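Local coordinates for CADD-like protein of unknown function (Nostoc punctiforme, PDB 3B5O) that is of unknown function but resembles the CADD protein, has an all-helical, probably heme-oxygenase-like fold and is classed, tentatively, as an oxidoreductase, at residues A[27-32]-A[220-225]; A[45-50]-A[115-120]. One frame throughout, in Å; residues are numbered along the deposited sequence.

Interaction 1: A[27-32]-A[220-225]; sequences NPVVQM and VWWQEL
The indole of Trp222 is met by Asn27 over one face and by Val29 at its rim, and with Pro28 this is the tightly packed part of the contact between 27-32 and helix 204-230. The amide of Asn27 stands nearly upright on the ring, the two planes 78° apart, and its ND2 lies above the plane at the CD2-CE3 rim, 3.6 Å from Trp222 CE3. A chi1 of 167° sends CG toward the indole, and chi2 of -80° turns the amide upright on it. Both ends of that amide are used: ND2 donates to the carbonyl of Ala21, while OD1 accepts a nearly straight bond from Val30 N (3.1 Å), received in the carbonyl plane on a lone pair, and a weak one from Val29 N. An asparagine thus satisfies the turn and still presents an N-H group to the rim of an aromatic face. Val29 approaches in the plane of the indole, its CG2 3.8 Å from Trp222 CE3, a fit for a compact branched side chain, and the opposite face is covered by Trp221. Pro28 CG rests closely on the helix backbone, 3.6 Å from Trp222 O.

The looser side belongs to Gln223, partly exposed, whose aliphatic CG meets Pro28 CG at 4.0 Å. No hydrogen bond joins the segments; they meet by van der Waals packing, with the amide of Asn27 over the indole rim. The loop turn closed by Asn27 OD1 is an Asx motif, here packed on the last long helix of an all-helical fold, probably of the heme-oxygenase-like type.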
loop_
_atom_site.group_PDB
_atom_site.type_symbol
_atom_site.label_atom_id
_atom_site.label_comp_id
_atom_site.label_asym_id
_atom_site.label_seq_id
_atom_site.Cartn_x
_atom_site.Cartn_y
_atom_site.Cartn_z
ATOM N N ASN A 27 -10.773 -10.287 2.300
ATOM C CA ASN A 27 -10.277 -9.146 3.082
ATOM C C ASN A 27 -11.223 -8.891 4.259
ATOM O O ASN A 27 -12.438 -8.987 4.095
ATOM C CB ASN A 27 -10.102 -7.934 2.176
ATOM C CG ASN A 27 -9.893 -6.656 2.943
ATOM O OD1 ASN A 27 -10.853 -6.075 3.430
ATOM N ND2 ASN A 27 -8.644 -6.187 3.008
ATOM N N PRO A 28 -10.687 -8.589 5.453
ATOM C CA PRO A 28 -11.554 -8.477 6.612
ATOM C C PRO A 28 -12.550 -7.320 6.601
ATOM O O PRO A 28 -13.585 -7.438 7.246
ATOM C CB PRO A 28 -10.577 -8.365 7.783
ATOM C CG PRO A 28 -9.350 -7.864 7.199
ATOM C CD PRO A 28 -9.266 -8.473 5.834
ATOM N N VAL A 29 -12.241 -6.231 5.909
ATOM C CA VAL A 29 -13.214 -5.169 5.731
ATOM C C VAL A 29 -14.307 -5.631 4.770
ATOM O O VAL A 29 -15.496 -5.441 5.029
ATOM C CB VAL A 29 -12.551 -3.843 5.308
ATOM C CG1 VAL A 29 -13.632 -2.802 5.033
ATOM C CG2 VAL A 29 -11.569 -3.358 6.416
ATOM N N VAL A 30 -13.924 -6.252 3.654
ATOM C CA VAL A 30 -14.931 -6.826 2.732
ATOM C C VAL A 30 -15.868 -7.772 3.496
ATOM O O VAL A 30 -17.090 -7.748 3.299
ATOM C CB VAL A 30 -14.273 -7.549 1.542
ATOM C CG1 VAL A 30 -15.334 -8.344 0.736
ATOM C CG2 VAL A 30 -13.543 -6.520 0.654
ATOM N N GLN A 31 -15.305 -8.570 4.401
ATOM C CA GLN A 31 -16.089 -9.564 5.154
ATOM C C GLN A 31 -17.093 -8.954 6.119
ATOM O O GLN A 31 -18.015 -9.656 6.562
ATOM C CB GLN A 31 -15.167 -10.543 5.890
ATOM C CG GLN A 31 -14.445 -11.479 4.937
ATOM C CD GLN A 31 -15.279 -12.693 4.584
ATOM O OE1 GLN A 31 -15.815 -13.362 5.478
ATOM N NE2 GLN A 31 -15.390 -12.991 3.292
HETATM N N MSE A 32 -16.935 -7.672 6.452
HETATM C CA MSE A 32 -17.867 -6.982 7.341
HETATM C C MSE A 32 -18.857 -6.088 6.597
HETATM O O MSE A 32 -19.699 -5.461 7.235
HETATM C CB MSE A 32 -17.146 -6.181 8.438
HETATM C CG MSE A 32 -16.385 -4.914 7.980
HETATM SE SE MSE A 32 -15.462 -4.127 9.425
HETATM C CE MSE A 32 -16.836 -2.787 9.788
ATOM N N VAL A 220 -1.921 -7.483 9.055
ATOM C CA VAL A 220 -2.282 -7.212 10.436
ATOM C C VAL A 220 -3.063 -5.901 10.552
ATOM O O VAL A 220 -4.066 -5.836 11.235
ATOM C CB VAL A 220 -1.026 -7.255 11.359
ATOM C CG1 VAL A 220 -1.291 -6.532 12.673
ATOM C CG2 VAL A 220 -0.602 -8.721 11.590
ATOM N N TRP A 221 -2.617 -4.872 9.845
ATOM C CA TRP A 221 -3.303 -3.578 9.837
ATOM C C TRP A 221 -4.720 -3.676 9.321
ATOM O O TRP A 221 -5.649 -3.170 9.953
ATOM C CB TRP A 221 -2.497 -2.577 9.029
ATOM C CG TRP A 221 -3.092 -1.236 8.820
ATOM C CD1 TRP A 221 -3.412 -0.315 9.762
ATOM C CD2 TRP A 221 -3.317 -0.627 7.549
ATOM N NE1 TRP A 221 -3.880 0.821 9.157
ATOM C CE2 TRP A 221 -3.800 0.673 7.797
ATOM C CE3 TRP A 221 -3.139 -1.051 6.223
ATOM C CZ2 TRP A 221 -4.083 1.566 6.769
ATOM C CZ3 TRP A 221 -3.430 -0.184 5.203
ATOM C CH2 TRP A 221 -3.908 1.124 5.482
ATOM N N TRP A 222 -4.908 -4.333 8.190
ATOM C CA TRP A 222 -6.268 -4.486 7.664
ATOM C C TRP A 222 -7.180 -5.185 8.674
ATOM O O TRP A 222 -8.328 -4.807 8.846
ATOM C CB TRP A 222 -6.241 -5.262 6.336
ATOM C CG TRP A 222 -5.927 -4.401 5.156
ATOM C CD1 TRP A 222 -4.748 -4.304 4.478
ATOM C CD2 TRP A 222 -6.810 -3.460 4.552
ATOM N NE1 TRP A 222 -4.844 -3.376 3.468
ATOM C CE2 TRP A 222 -6.107 -2.840 3.499
ATOM C CE3 TRP A 222 -8.141 -3.085 4.798
ATOM C CZ2 TRP A 222 -6.690 -1.886 2.693
ATOM C CZ3 TRP A 222 -8.705 -2.131 3.997
ATOM C CH2 TRP A 222 -7.987 -1.543 2.965
ATOM N N GLN A 223 -6.657 -6.220 9.326
ATOM C CA GLN A 223 -7.423 -6.957 10.324
ATOM C C GLN A 223 -7.776 -6.057 11.505
ATOM O O GLN A 223 -8.918 -6.035 11.984
ATOM C CB GLN A 223 -6.649 -8.192 10.773
ATOM C CG GLN A 223 -6.470 -9.192 9.645
ATOM C CD GLN A 223 -5.546 -10.333 9.966
ATOM O OE1 GLN A 223 -4.591 -10.192 10.734
ATOM N NE2 GLN A 223 -5.825 -11.501 9.350
ATOM N N GLU A 224 -6.804 -5.269 11.957
ATOM C CA GLU A 224 -7.026 -4.429 13.120
ATOM C C GLU A 224 -7.940 -3.272 12.794
ATOM O O GLU A 224 -8.758 -2.853 13.641
ATOM C CB GLU A 224 -5.687 -3.904 13.658
ATOM C CG GLU A 224 -4.850 -4.973 14.276
ATOM C CD GLU A 224 -3.414 -4.558 14.548
ATOM O OE1 GLU A 224 -3.034 -3.465 14.128
ATOM O OE2 GLU A 224 -2.711 -5.346 15.178
ATOM N N LEU A 225 -7.818 -2.753 11.586
ATOM C CA LEU A 225 -8.659 -1.652 11.141
ATOM C C LEU A 225 -10.125 -2.077 10.945
ATOM O O LEU A 225 -11.050 -1.284 11.142
ATOM C CB LEU A 225 -8.065 -1.077 9.867
ATOM C CG LEU A 225 -8.741 0.139 9.281
ATOM C CD1 LEU A 225 -8.614 1.320 10.219
ATOM C CD2 LEU A 225 -8.110 0.485 7.955
#

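Interaction 2: A[45-50]-A[115-120]; sequences MQQYSI and MPSVAT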
loop_
_atom_site.group_PDB
_atom_site.type_symbol
_atom_site.label_atom_id
_atom_site.label_comp_id
_atom_site.label_asym_id
_atom_site.label_seq_id
_atom_site.Cartn_x
_atom_site.Cartn_y
_atom_site.Cartn_z
HETATM N N MSE A 45 -11.707 4.126 5.150
HETATM C CA MSE A 45 -11.118 4.880 4.062
HETATM C C MSE A 45 -10.298 6.073 4.543
HETATM O O MSE A 45 -9.257 6.375 3.964
HETATM C CB MSE A 45 -12.191 5.343 3.068
HETATM C CG MSE A 45 -12.724 4.211 2.157
HETATM SE SE MSE A 45 -11.309 3.193 1.275
HETATM C CE MSE A 45 -10.492 4.720 0.509
ATOM N N GLN A 46 -10.732 6.707 5.615
ATOM C CA GLN A 46 -9.945 7.779 6.210
ATOM C C GLN A 46 -8.599 7.253 6.685
ATOM O O GLN A 46 -7.551 7.848 6.427
ATOM C CB GLN A 46 -10.661 8.378 7.399
ATOM C CG GLN A 46 -11.899 9.190 7.059
ATOM C CD GLN A 46 -12.654 9.614 8.298
ATOM O OE1 GLN A 46 -12.719 8.888 9.289
ATOM N NE2 GLN A 46 -13.215 10.825 8.255
ATOM N N GLN A 47 -8.621 6.151 7.415
ATOM C CA GLN A 47 -7.365 5.541 7.873
ATOM C C GLN A 47 -6.515 5.027 6.732
ATOM O O GLN A 47 -5.287 5.224 6.720
ATOM C CB GLN A 47 -7.643 4.426 8.878
ATOM C CG GLN A 47 -8.183 4.968 10.168
ATOM C CD GLN A 47 -7.174 5.868 10.900
ATOM O OE1 GLN A 47 -6.004 5.525 11.035
ATOM N NE2 GLN A 47 -7.642 7.041 11.366
ATOM N N TYR A 48 -7.149 4.364 5.773
ATOM C CA TYR A 48 -6.416 3.855 4.630
ATOM C C TYR A 48 -5.630 4.972 3.950
ATOM O O TYR A 48 -4.478 4.784 3.572
ATOM C CB TYR A 48 -7.329 3.171 3.611
ATOM C CG TYR A 48 -6.598 2.933 2.344
ATOM C CD1 TYR A 48 -5.695 1.881 2.228
ATOM C CD2 TYR A 48 -6.680 3.849 1.301
ATOM C CE1 TYR A 48 -4.947 1.736 1.056
ATOM C CE2 TYR A 48 -5.971 3.685 0.150
ATOM C CZ TYR A 48 -5.098 2.655 0.038
ATOM O OH TYR A 48 -4.378 2.536 -1.139
ATOM N N SER A 49 -6.253 6.130 3.796
ATOM C CA SER A 49 -5.640 7.211 3.050
ATOM C C SER A 49 -4.272 7.642 3.581
ATOM O O SER A 49 -3.464 8.196 2.838
ATOM C CB SER A 49 -6.586 8.402 2.982
ATOM O OG SER A 49 -6.663 9.107 4.198
ATOM N N ILE A 50 -4.027 7.410 4.855
ATOM C CA ILE A 50 -2.764 7.782 5.462
ATOM C C ILE A 50 -1.632 6.977 4.841
ATOM O O ILE A 50 -0.507 7.459 4.718
ATOM C CB ILE A 50 -2.822 7.576 6.987
ATOM C CG1 ILE A 50 -3.834 8.533 7.609
ATOM C CG2 ILE A 50 -1.436 7.747 7.661
ATOM C CD1 ILE A 50 -4.190 8.264 9.054
HETATM N N MSE A 115 -5.805 11.768 11.872
HETATM C CA MSE A 115 -4.695 11.265 12.695
HETATM C C MSE A 115 -4.775 9.744 12.624
HETATM O O MSE A 115 -5.868 9.161 12.673
HETATM C CB MSE A 115 -4.774 11.679 14.173
HETATM C CG MSE A 115 -4.358 13.113 14.465
HETATM SE SE MSE A 115 -2.560 13.549 13.989
HETATM C CE MSE A 115 -1.769 12.817 15.058
ATOM N N PRO A 116 -3.622 9.093 12.551
ATOM C CA PRO A 116 -3.629 7.639 12.601
ATOM C C PRO A 116 -4.262 7.111 13.875
ATOM O O PRO A 116 -4.030 7.634 14.975
ATOM C CB PRO A 116 -2.163 7.253 12.543
ATOM C CG PRO A 116 -1.422 8.436 12.250
ATOM C CD PRO A 116 -2.258 9.639 12.471
ATOM N N SER A 117 -5.063 6.067 13.691
ATOM C CA SER A 117 -5.608 5.323 14.796
ATOM C C SER A 117 -4.532 4.511 15.523
ATOM O O SER A 117 -3.373 4.454 15.103
ATOM C CB SER A 117 -6.705 4.393 14.278
ATOM O OG SER A 117 -6.119 3.366 13.477
ATOM N N VAL A 118 -4.913 3.831 16.598
ATOM C CA VAL A 118 -3.984 2.905 17.229
ATOM C C VAL A 118 -3.398 1.955 16.178
ATOM O O VAL A 118 -2.184 1.745 16.136
ATOM C CB VAL A 118 -4.655 2.107 18.370
ATOM C CG1 VAL A 118 -3.765 1.017 18.905
ATOM C CG2 VAL A 118 -5.068 3.046 19.541
ATOM N N ALA A 119 -4.271 1.336 15.380
ATOM C CA ALA A 119 -3.801 0.361 14.378
ATOM C C ALA A 119 -2.892 0.995 13.322
ATOM O O ALA A 119 -1.867 0.426 12.949
ATOM C CB ALA A 119 -4.977 -0.321 13.684
ATOM N N THR A 120 -3.273 2.155 12.811
ATOM C CA THR A 120 -2.477 2.805 11.779
ATOM C C THR A 120 -1.146 3.302 12.321
ATOM O O THR A 120 -0.104 3.167 11.659
ATOM C CB THR A 120 -3.270 3.884 11.096
ATOM O OG1 THR A 120 -4.500 3.295 10.631
ATOM C CG2 THR A 120 -2.497 4.505 9.918
#
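Gln47 turns its CG beside its own backbone N (chi1 -68°) and then bends at chi2 (-64°), folding its amide toward the start of helix 118-131, where Ser117 and Thr120 receive it. Thr120 has OG1 beside its backbone N (chi1 -54°), within 2.7 Å of Gln47 OE1. That hydroxyl donates in the carbonyl plane, on a lone pair, and is itself hydrogen-bonded to Trp221 NE1. The same OE1 takes a second bond from Ser117 N at 2.9 Å; it is almost straight at the hydrogen, but the donor stands well above the carbonyl plane. At the other end of the amide, Gln47 NE2 donates to Met115 O, 3.1 Å away, with the acceptor close to the amide plane. Three bonds therefore fix the rotation of the amide, and a glutamine suits this buried place because one neutral group both accepts from and donates to an irregular backbone.

Ile50, one helical turn further on, covers the apolar side. Its CD1 lies 3.6 Å from Pro116 N and also touches the proline ring, whereas its CG2 meets Thr120 CG2 at 4.1 Å. Threonine serves both halves of the contact, hydroxyl to the amide and methyl to the isoleucine. The CB of Met115 points away from helix 38-68, and this exposed residue takes part through its backbone carbonyl.

Ser117 is the N-cap of helix 118-131: its OG accepts from Thr120 N at 3.2 Å and is also bonded to Glu228. A carboxylate at Glu228, which also receives Ala119 N, would probably interact favourably with the helix dipole. The arrangement is that of a serine N-cap tied by a glutamine to a neighbouring helix in a helical bundle.

Helix 204-230 joins the two sites: its segment in interaction 1 also borders interaction 2, where Leu225 packs on Gln47. Trp221 and Trp222, adjacent in sequence, serve different contacts, the first facing interaction 2, the second meeting the 27-32 loop. Interaction 1 is mostly buried and apolar, with no hydrogen bond between its segments; interaction 2 is only partly buried, yet three bonds cross it, gathered on one inward-lying glutamine. The difference follows from place: a loop lies against a completed helix side in one, whereas in the other the loop leading into helix 118-131 presents backbone N-H and C=O groups that Gln47 takes up.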